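Local coordinates for CoA-binding domain-containing protein (Thermus thermophilus, PDB 1IUK) that probably binds coenzyme A through a Rossmann-like domain, although its biological role is not established, at residues 76-90 with 102-114. Numbering follows the deposited sequence.
Sequences VFRPPSALMDHLPEV and SGIRHPEFEKALK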
ATOM      1  N   VAL A  76      -1.410  -2.298   1.295  1.00 11.48           N
ATOM      2  CA  VAL A  76      -1.953  -2.766   2.560  1.00 12.29           C
ATOM      3  C   VAL A  76      -1.502  -4.150   3.001  1.00 11.28           C
ATOM      4  O   VAL A  76      -1.749  -5.151   2.322  1.00 11.92           O
ATOM      5  CB  VAL A  76      -3.513  -2.747   2.511  1.00 13.78           C
ATOM      6  CG1 VAL A  76      -4.094  -3.063   3.886  1.00 14.22           C
ATOM      7  CG2 VAL A  76      -4.000  -1.378   2.035  1.00 13.67           C
ATOM      8  N   PHE A  77      -0.866  -4.195   4.165  1.00 14.06           N
ATOM      9  CA  PHE A  77      -0.398  -5.450   4.733  1.00 14.65           C
ATOM     10  C   PHE A  77      -1.223  -5.851   5.962  1.00 16.06           C
ATOM     11  O   PHE A  77      -1.006  -6.927   6.529  1.00 14.79           O
ATOM     12  CB  PHE A  77       1.083  -5.332   5.120  1.00 16.20           C
ATOM     13  CG  PHE A  77       2.027  -5.337   3.937  1.00 14.40           C
ATOM     14  CD1 PHE A  77       2.553  -6.536   3.447  1.00 15.13           C
ATOM     15  CD2 PHE A  77       2.380  -4.145   3.313  1.00 15.26           C
ATOM     16  CE1 PHE A  77       3.421  -6.540   2.345  1.00 14.00           C
ATOM     17  CE2 PHE A  77       3.247  -4.141   2.211  1.00 16.52           C
ATOM     18  CZ  PHE A  77       3.767  -5.345   1.730  1.00 12.54           C
ATOM     19  N   ARG A  78      -2.164  -4.998   6.381  1.00 15.72           N
ATOM     20  CA  ARG A  78      -2.993  -5.318   7.555  1.00 13.50           C
ATOM     21  C   ARG A  78      -3.991  -6.417   7.202  1.00 12.08           C
ATOM     22  O   ARG A  78      -4.540  -6.433   6.104  1.00 15.37           O
ATOM     23  CB  ARG A  78      -3.690  -4.063   8.068  1.00 15.30           C
ATOM     24  CG  ARG A  78      -2.718  -2.904   8.286  1.00 19.25           C
ATOM     25  CD  ARG A  78      -2.436  -2.619   9.751  1.00 23.74           C
ATOM     26  NE  ARG A  78      -2.396  -3.823  10.563  1.00 30.24           N
ATOM     27  CZ  ARG A  78      -3.155  -4.028  11.638  1.00 35.11           C
ATOM     28  NH1 ARG A  78      -4.023  -3.106  12.041  1.00 37.03           N
ATOM     29  NH2 ARG A  78      -3.045  -5.160  12.318  1.00 33.57           N
ATOM     30  N   PRO A  79      -4.224  -7.368   8.132  1.00 13.94           N
ATOM     31  CA  PRO A  79      -5.140  -8.501   7.939  1.00 17.05           C
ATOM     32  C   PRO A  79      -6.576  -8.094   7.743  1.00 15.14           C
ATOM     33  O   PRO A  79      -6.956  -7.014   8.162  1.00 17.09           O
ATOM     34  CB  PRO A  79      -4.945  -9.360   9.189  1.00 17.02           C
ATOM     35  CG  PRO A  79      -4.367  -8.449  10.196  1.00 17.84           C
ATOM     36  CD  PRO A  79      -3.615  -7.372   9.473  1.00 14.56           C
ATOM     37  N   PRO A  80      -7.396  -8.965   7.114  1.00 18.96           N
ATOM     38  CA  PRO A  80      -8.815  -8.677   6.855  1.00 20.59           C
ATOM     39  C   PRO A  80      -9.626  -8.277   8.087  1.00 21.12           C
ATOM     40  O   PRO A  80     -10.496  -7.413   8.006  1.00 21.71           O
ATOM     41  CB  PRO A  80      -9.333  -9.962   6.209  1.00 19.37           C
ATOM     42  CG  PRO A  80      -8.119 -10.597   5.629  1.00 20.59           C
ATOM     43  CD  PRO A  80      -7.029 -10.302   6.617  1.00 18.22           C
ATOM     44  N   SER A  81      -9.332  -8.894   9.226  1.00 21.36           N
ATOM     45  CA  SER A  81     -10.049  -8.586  10.461  1.00 21.70           C
ATOM     46  C   SER A  81      -9.705  -7.208  11.046  1.00 22.86           C
ATOM     47  O   SER A  81     -10.234  -6.818  12.087  1.00 24.07           O
ATOM     48  CB  SER A  81      -9.781  -9.679  11.506  1.00 22.12           C
ATOM     49  OG  SER A  81      -8.396  -9.810  11.794  1.00 20.92           O
ATOM     50  N   ALA A  82      -8.826  -6.463  10.380  1.00 22.91           N
ATOM     51  CA  ALA A  82      -8.434  -5.140  10.867  1.00 19.19           C
ATOM     52  C   ALA A  82      -8.775  -4.046   9.857  1.00 15.99           C
ATOM     53  O   ALA A  82      -8.676  -2.858  10.146  1.00 18.63           O
ATOM     54  CB  ALA A  82      -6.916  -5.119  11.152  1.00 18.77           C
ATOM     55  N   LEU A  83      -9.190  -4.453   8.673  1.00 16.25           N
ATOM     56  CA  LEU A  83      -9.456  -3.497   7.617  1.00 17.05           C
ATOM     57  C   LEU A  83     -10.620  -2.544   7.836  1.00 17.83           C
ATOM     58  O   LEU A  83     -10.490  -1.353   7.576  1.00 18.16           O
ATOM     59  CB  LEU A  83      -9.619  -4.241   6.285  1.00 17.73           C
ATOM     60  CG  LEU A  83      -8.388  -5.044   5.818  1.00 18.22           C
ATOM     61  CD1 LEU A  83      -8.670  -5.690   4.470  1.00 20.86           C
ATOM     62  CD2 LEU A  83      -7.182  -4.126   5.724  1.00 17.90           C
ATOM     63  N   MET A  84     -11.749  -3.050   8.317  1.00 21.52           N
ATOM     64  CA  MET A  84     -12.905  -2.179   8.525  1.00 21.83           C
ATOM     65  C   MET A  84     -12.626  -1.008   9.470  1.00 22.42           C
ATOM     66  O   MET A  84     -13.131   0.089   9.263  1.00 25.79           O
ATOM     67  CB  MET A  84     -14.095  -2.996   9.015  1.00 22.48           C
ATOM     68  CG  MET A  84     -14.805  -3.774   7.909  1.00 21.23           C
ATOM     69  SD  MET A  84     -15.129  -2.868   6.350  1.00 28.41           S
ATOM     70  CE  MET A  84     -16.508  -1.853   6.778  1.00 26.51           C
ATOM     71  N   ASP A  85     -11.807  -1.216  10.492  1.00 23.53           N
ATOM     72  CA  ASP A  85     -11.495  -0.130  11.421  1.00 24.00           C
ATOM     73  C   ASP A  85     -10.579   0.907  10.782  1.00 24.87           C
ATOM     74  O   ASP A  85     -10.363   1.987  11.339  1.00 24.93           O
ATOM     75  CB  ASP A  85     -10.835  -0.680  12.686  1.00 28.56           C
ATOM     76  CG  ASP A  85     -11.779  -1.547  13.505  1.00 35.39           C
ATOM     77  OD1 ASP A  85     -13.010  -1.331  13.427  1.00 39.22           O
ATOM     78  OD2 ASP A  85     -11.295  -2.447  14.224  1.00 36.72           O
ATOM     79  N   HIS A  86     -10.027   0.576   9.616  1.00 24.47           N
ATOM     80  CA  HIS A  86      -9.131   1.495   8.911  1.00 24.15           C
ATOM     81  C   HIS A  86      -9.907   2.233   7.810  1.00 20.18           C
ATOM     82  O   HIS A  86      -9.471   3.279   7.331  1.00 18.89           O
ATOM     83  CB  HIS A  86      -7.962   0.730   8.240  1.00 25.10           C
ATOM     84  CG  HIS A  86      -6.845   0.342   9.169  1.00 26.29           C
ATOM     85  ND1 HIS A  86      -5.973   1.260   9.716  1.00 26.60           N
ATOM     86  CD2 HIS A  86      -6.418  -0.875   9.589  1.00 26.12           C
ATOM     87  CE1 HIS A  86      -5.059   0.625  10.431  1.00 28.76           C
ATOM     88  NE2 HIS A  86      -5.306  -0.672  10.370  1.00 28.07           N
ATOM     89  N   LEU A  87     -11.048   1.674   7.414  1.00 19.42           N
ATOM     90  CA  LEU A  87     -11.853   2.252   6.343  1.00 19.17           C
ATOM     91  C   LEU A  87     -12.005   3.763   6.388  1.00 17.09           C
ATOM     92  O   LEU A  87     -11.839   4.431   5.370  1.00 18.18           O
ATOM     93  CB  LEU A  87     -13.235   1.601   6.285  1.00 21.26           C
ATOM     94  CG  LEU A  87     -13.679   1.051   4.920  1.00 25.73           C
ATOM     95  CD1 LEU A  87     -15.179   0.821   4.923  1.00 22.48           C
ATOM     96  CD2 LEU A  87     -13.291   1.999   3.799  1.00 20.39           C
ATOM     97  N   PRO A  88     -12.354   4.324   7.554  1.00 18.68           N
ATOM     98  CA  PRO A  88     -12.511   5.781   7.651  1.00 18.67           C
ATOM     99  C   PRO A  88     -11.273   6.571   7.223  1.00 20.74           C
ATOM    100  O   PRO A  88     -11.380   7.528   6.452  1.00 18.12           O
ATOM    101  CB  PRO A  88     -12.850   6.012   9.121  1.00 18.17           C
ATOM    102  CG  PRO A  88     -13.409   4.719   9.588  1.00 17.30           C
ATOM    103  CD  PRO A  88     -12.687   3.650   8.821  1.00 19.40           C
ATOM    104  N   GLU A  89     -10.103   6.185   7.732  1.00 21.64           N
ATOM    105  CA  GLU A  89      -8.870   6.887   7.367  1.00 22.48           C
ATOM    106  C   GLU A  89      -8.469   6.608   5.907  1.00 19.53           C
ATOM    107  O   GLU A  89      -7.837   7.443   5.257  1.00 17.40           O
ATOM    108  CB  GLU A  89      -7.736   6.505   8.324  1.00 23.19           C
ATOM    109  CG  GLU A  89      -7.293   5.061   8.243  1.00 34.40           C
ATOM    110  CD  GLU A  89      -5.914   4.830   8.859  1.00 40.79           C
ATOM    111  OE1 GLU A  89      -5.261   5.812   9.280  1.00 43.64           O
ATOM    112  OE2 GLU A  89      -5.478   3.662   8.922  1.00 42.94           O
ATOM    113  N   VAL A  90      -8.844   5.438   5.398  1.00 20.08           N
ATOM    114  CA  VAL A  90      -8.537   5.081   4.013  1.00 20.94           C
ATOM    115  C   VAL A  90      -9.368   5.971   3.087  1.00 20.86           C
ATOM    116  O   VAL A  90      -8.838   6.632   2.194  1.00 19.78           O
ATOM    117  CB  VAL A  90      -8.854   3.576   3.729  1.00 23.20           C
ATOM    118  CG1 VAL A  90      -8.852   3.301   2.230  1.00 23.23           C
ATOM    119  CG2 VAL A  90      -7.812   2.684   4.418  1.00 18.64           C
ATOM    120  N   SER A 102      -0.884 -10.178  -0.396  1.00 20.05           N
ATOM    121  CA  SER A 102      -1.203 -11.605  -0.377  1.00 20.18           C
ATOM    122  C   SER A 102      -1.952 -12.095   0.864  1.00 16.61           C
ATOM    123  O   SER A 102      -1.611 -11.743   1.996  1.00 17.03           O
ATOM    124  CB  SER A 102       0.087 -12.415  -0.538  1.00 24.92           C
ATOM    125  OG  SER A 102       0.717 -12.106  -1.771  1.00 31.66           O
ATOM    126  N   GLY A 103      -2.973 -12.914   0.636  1.00 18.24           N
ATOM    127  CA  GLY A 103      -3.760 -13.456   1.733  1.00 20.40           C
ATOM    128  C   GLY A 103      -4.710 -12.466   2.390  1.00 22.80           C
ATOM    129  O   GLY A 103      -5.210 -12.716   3.488  1.00 22.17           O
ATOM    130  N   ILE A 104      -4.962 -11.346   1.720  1.00 18.74           N
ATOM    131  CA  ILE A 104      -5.845 -10.343   2.270  1.00 18.74           C
ATOM    132  C   ILE A 104      -7.001  -9.990   1.337  1.00 21.16           C
ATOM    133  O   ILE A 104      -6.801  -9.380   0.287  1.00 17.39           O
ATOM    134  CB  ILE A 104      -5.065  -9.045   2.620  1.00 19.20           C
ATOM    135  CG1 ILE A 104      -4.001  -9.348   3.688  1.00 16.64           C
ATOM    136  CG2 ILE A 104      -6.031  -7.966   3.124  1.00 17.66           C
ATOM    137  CD1 ILE A 104      -2.920  -8.287   3.816  1.00 13.16           C
ATOM    138  N   ARG A 105      -8.209 -10.398   1.736  1.00 24.77           N
ATOM    139  CA  ARG A 105      -9.443 -10.105   1.002  1.00 26.37           C
ATOM    140  C   ARG A 105     -10.486  -9.688   2.041  1.00 28.13           C
ATOM    141  O   ARG A 105     -10.450 -10.131   3.191  1.00 28.02           O
ATOM    142  CB  ARG A 105      -9.977 -11.333   0.247  1.00 25.40           C
ATOM    143  CG  ARG A 105      -9.127 -11.822  -0.917  1.00 27.66           C
ATOM    144  CD  ARG A 105      -8.900 -10.755  -1.978  1.00 29.20           C
ATOM    145  NE  ARG A 105     -10.127 -10.134  -2.490  1.00 30.04           N
ATOM    146  CZ  ARG A 105     -10.973 -10.705  -3.344  1.00 29.52           C
ATOM    147  NH1 ARG A 105     -10.742 -11.928  -3.794  1.00 35.96           N
ATOM    148  NH2 ARG A 105     -12.034 -10.041  -3.784  1.00 26.41           N
ATOM    149  N   HIS A 106     -11.403  -8.821   1.641  1.00 27.25           N
ATOM    150  CA  HIS A 106     -12.468  -8.385   2.532  1.00 27.85           C
ATOM    151  C   HIS A 106     -13.549  -7.706   1.722  1.00 28.23           C
ATOM    152  O   HIS A 106     -13.478  -6.505   1.449  1.00 26.58           O
ATOM    153  CB  HIS A 106     -11.965  -7.428   3.602  1.00 27.39           C
ATOM    154  CG  HIS A 106     -12.928  -7.253   4.735  1.00 29.87           C
ATOM    155  ND1 HIS A 106     -14.019  -6.413   4.663  1.00 28.29           N
ATOM    156  CD2 HIS A 106     -12.980  -7.833   5.960  1.00 27.65           C
ATOM    157  CE1 HIS A 106     -14.700  -6.484   5.794  1.00 28.20           C
ATOM    158  NE2 HIS A 106     -14.091  -7.338   6.596  1.00 27.29           N
ATOM    159  N   PRO A 107     -14.566  -8.488   1.322  1.00 30.46           N
ATOM    160  CA  PRO A 107     -15.735  -8.100   0.532  1.00 31.51           C
ATOM    161  C   PRO A 107     -16.317  -6.726   0.845  1.00 29.69           C
ATOM    162  O   PRO A 107     -16.420  -5.876  -0.042  1.00 27.49           O
ATOM    163  CB  PRO A 107     -16.726  -9.218   0.813  1.00 33.78           C
ATOM    164  CG  PRO A 107     -15.855 -10.410   0.989  1.00 33.44           C
ATOM    165  CD  PRO A 107     -14.605  -9.921   1.665  1.00 30.77           C
ATOM    166  N   GLU A 108     -16.701  -6.511   2.101  1.00 29.56           N
ATOM    167  CA  GLU A 108     -17.283  -5.233   2.468  1.00 29.47           C
ATOM    168  C   GLU A 108     -16.280  -4.108   2.278  1.00 29.04           C
ATOM    169  O   GLU A 108     -16.601  -3.070   1.698  1.00 30.37           O
ATOM    170  CB  GLU A 108     -17.774  -5.250   3.922  1.00 32.09           C
ATOM    171  CG  GLU A 108     -17.950  -3.851   4.516  1.00 36.01           C
ATOM    172  CD  GLU A 108     -19.026  -3.771   5.582  1.00 38.96           C
ATOM    173  OE1 GLU A 108     -19.237  -4.777   6.293  1.00 39.34           O
ATOM    174  OE2 GLU A 108     -19.658  -2.697   5.712  1.00 39.93           O
ATOM    175  N   PHE A 109     -15.062  -4.308   2.774  1.00 26.85           N
ATOM    176  CA  PHE A 109     -14.026  -3.290   2.656  1.00 23.10           C
ATOM    177  C   PHE A 109     -13.768  -2.963   1.192  1.00 21.35           C
ATOM    178  O   PHE A 109     -13.627  -1.799   0.820  1.00 21.37           O
ATOM    179  CB  PHE A 109     -12.737  -3.787   3.317  1.00 22.27           C
ATOM    180  CG  PHE A 109     -11.617  -2.790   3.300  1.00 20.29           C
ATOM    181  CD1 PHE A 109     -11.543  -1.788   4.267  1.00 18.25           C
ATOM    182  CD2 PHE A 109     -10.620  -2.856   2.318  1.00 18.37           C
ATOM    183  CE1 PHE A 109     -10.493  -0.862   4.262  1.00 19.81           C
ATOM    184  CE2 PHE A 109      -9.569  -1.934   2.304  1.00 11.94           C
ATOM    185  CZ  PHE A 109      -9.503  -0.936   3.276  1.00 17.97           C
ATOM    186  N   GLU A 110     -13.718  -3.999   0.363  1.00 21.92           N
ATOM    187  CA  GLU A 110     -13.463  -3.819  -1.059  1.00 22.80           C
ATOM    188  C   GLU A 110     -14.633  -3.140  -1.745  1.00 24.73           C
ATOM    189  O   GLU A 110     -14.443  -2.288  -2.614  1.00 26.44           O
ATOM    190  CB  GLU A 110     -13.178  -5.171  -1.705  1.00 23.01           C
ATOM    191  CG  GLU A 110     -11.850  -5.782  -1.240  1.00 25.24           C
ATOM    192  CD  GLU A 110     -11.654  -7.193  -1.737  1.00 23.35           C
ATOM    193  OE1 GLU A 110     -11.858  -7.420  -2.948  1.00 28.69           O
ATOM    194  OE2 GLU A 110     -11.304  -8.076  -0.923  1.00 22.92           O
ATOM    195  N   LYS A 111     -15.845  -3.513  -1.344  1.00 27.42           N
ATOM    196  CA  LYS A 111     -17.042  -2.922  -1.919  1.00 27.76           C
ATOM    197  C   LYS A 111     -17.123  -1.445  -1.559  1.00 26.33           C
ATOM    198  O   LYS A 111     -17.504  -0.630  -2.393  1.00 27.30           O
ATOM    199  CB  LYS A 111     -18.301  -3.640  -1.426  1.00 31.41           C
ATOM    200  CG  LYS A 111     -19.606  -3.055  -1.984  1.00 39.19           C
ATOM    201  CD  LYS A 111     -20.768  -3.177  -0.985  1.00 42.73           C
ATOM    202  CE  LYS A 111     -22.116  -2.840  -1.627  1.00 45.48           C
ATOM    203  NZ  LYS A 111     -22.225  -3.354  -3.030  1.00 45.36           N
ATOM    204  N   ALA A 112     -16.758  -1.096  -0.328  1.00 23.26           N
ATOM    205  CA  ALA A 112     -16.807   0.303   0.095  1.00 22.70           C
ATOM    206  C   ALA A 112     -15.852   1.170  -0.711  1.00 22.60           C
ATOM    207  O   ALA A 112     -16.159   2.322  -1.030  1.00 21.57           O
ATOM    208  CB  ALA A 112     -16.490   0.429   1.578  1.00 21.81           C
ATOM    209  N   LEU A 113     -14.684   0.622  -1.037  1.00 22.01           N
ATOM    210  CA  LEU A 113     -13.705   1.377  -1.815  1.00 20.23           C
ATOM    211  C   LEU A 113     -14.192   1.560  -3.255  1.00 19.47           C
ATOM    212  O   LEU A 113     -14.041   2.638  -3.847  1.00 15.68           O
ATOM    213  CB  LEU A 113     -12.346   0.665  -1.792  1.00 19.85           C
ATOM    214  CG  LEU A 113     -11.553   0.754  -0.480  1.00 17.53           C
ATOM    215  CD1 LEU A 113     -10.201   0.031  -0.676  1.00 17.69           C
ATOM    216  CD2 LEU A 113     -11.329   2.210  -0.062  1.00 16.55           C
ATOM    217  N   LYS A 114     -14.782   0.506  -3.808  1.00 21.59           N
ATOM    218  CA  LYS A 114     -15.316   0.562  -5.168  1.00 28.20           C
ATOM    219  C   LYS A 114     -16.384   1.661  -5.231  1.00 28.31           C
ATOM    220  O   LYS A 114     -16.360   2.545  -6.090  1.00 27.64           O
ATOM    221  CB  LYS A 114     -15.948  -0.784  -5.545  1.00 30.70           C
ATOM    222  CG  LYS A 114     -16.870  -0.717  -6.767  1.00 39.74           C
ATOM    223  CD  LYS A 114     -17.815  -1.919  -6.842  1.00 43.33           C
ATOM    224  CE  LYS A 114     -19.167  -1.523  -7.422  1.00 47.43           C
ATOM    225  NZ  LYS A 114     -20.148  -1.146  -6.355  1.00 47.66           N
TER
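Phe109 pushes its ring in among Leu83, Leu87 and Val90. Leu83 CB lies over one ring face, a CH-pi contact 3.9 Å from the centroid, while Val90 CG2 approaches the ring edge near its plane. Leu87 runs past the ring in the opposite direction, its CG 3.6 Å from Phe109 CD1, and reaches Ala112 CB with CD1. Deeper in, Val90 CG1 meets Leu113 CD2 at 3.5 Å, and Leu113 continues onto Val98 and Val120 of the parallel sheet. At the other end Ile104 lays CD1 3.4 Å from the carbonyl O of Arg78, just past the end of strand 73-76, and turns CG2 against Leu83 CD1. Between these ends lies His106. With CG anti to the backbone N (chi1 -164°), its ring is carried to Pro80 and Met84: CD2 lies 3.2 Å from Pro80 O, and CE1 meets Met84 CG. The bent Met84 chain then brings CE across Glu108 CG. On its own segment His106 is the N-cap of helix 107-115, ND1 accepting from Phe109 N in the ring plane (3.0 Å). Its backbone N donates almost straight (172°) to Glu110 OE2, which also takes Arg105 NE, while Arg105 NH2 bonds OE1 and completes a side-on salt bridge. Were this histidine an alanine, Phe109 N would probably lose the ring nitrogen that caps it, and a gap would be likely to open beside Pro80 and Met84. Between the segments the chemistry is thus largely apolar, joining the two crossover helical regions on one side of the Rossmann-like sheet, whereas the polar bonds within 102-114 probably help fix the helix start from which Phe109 projects.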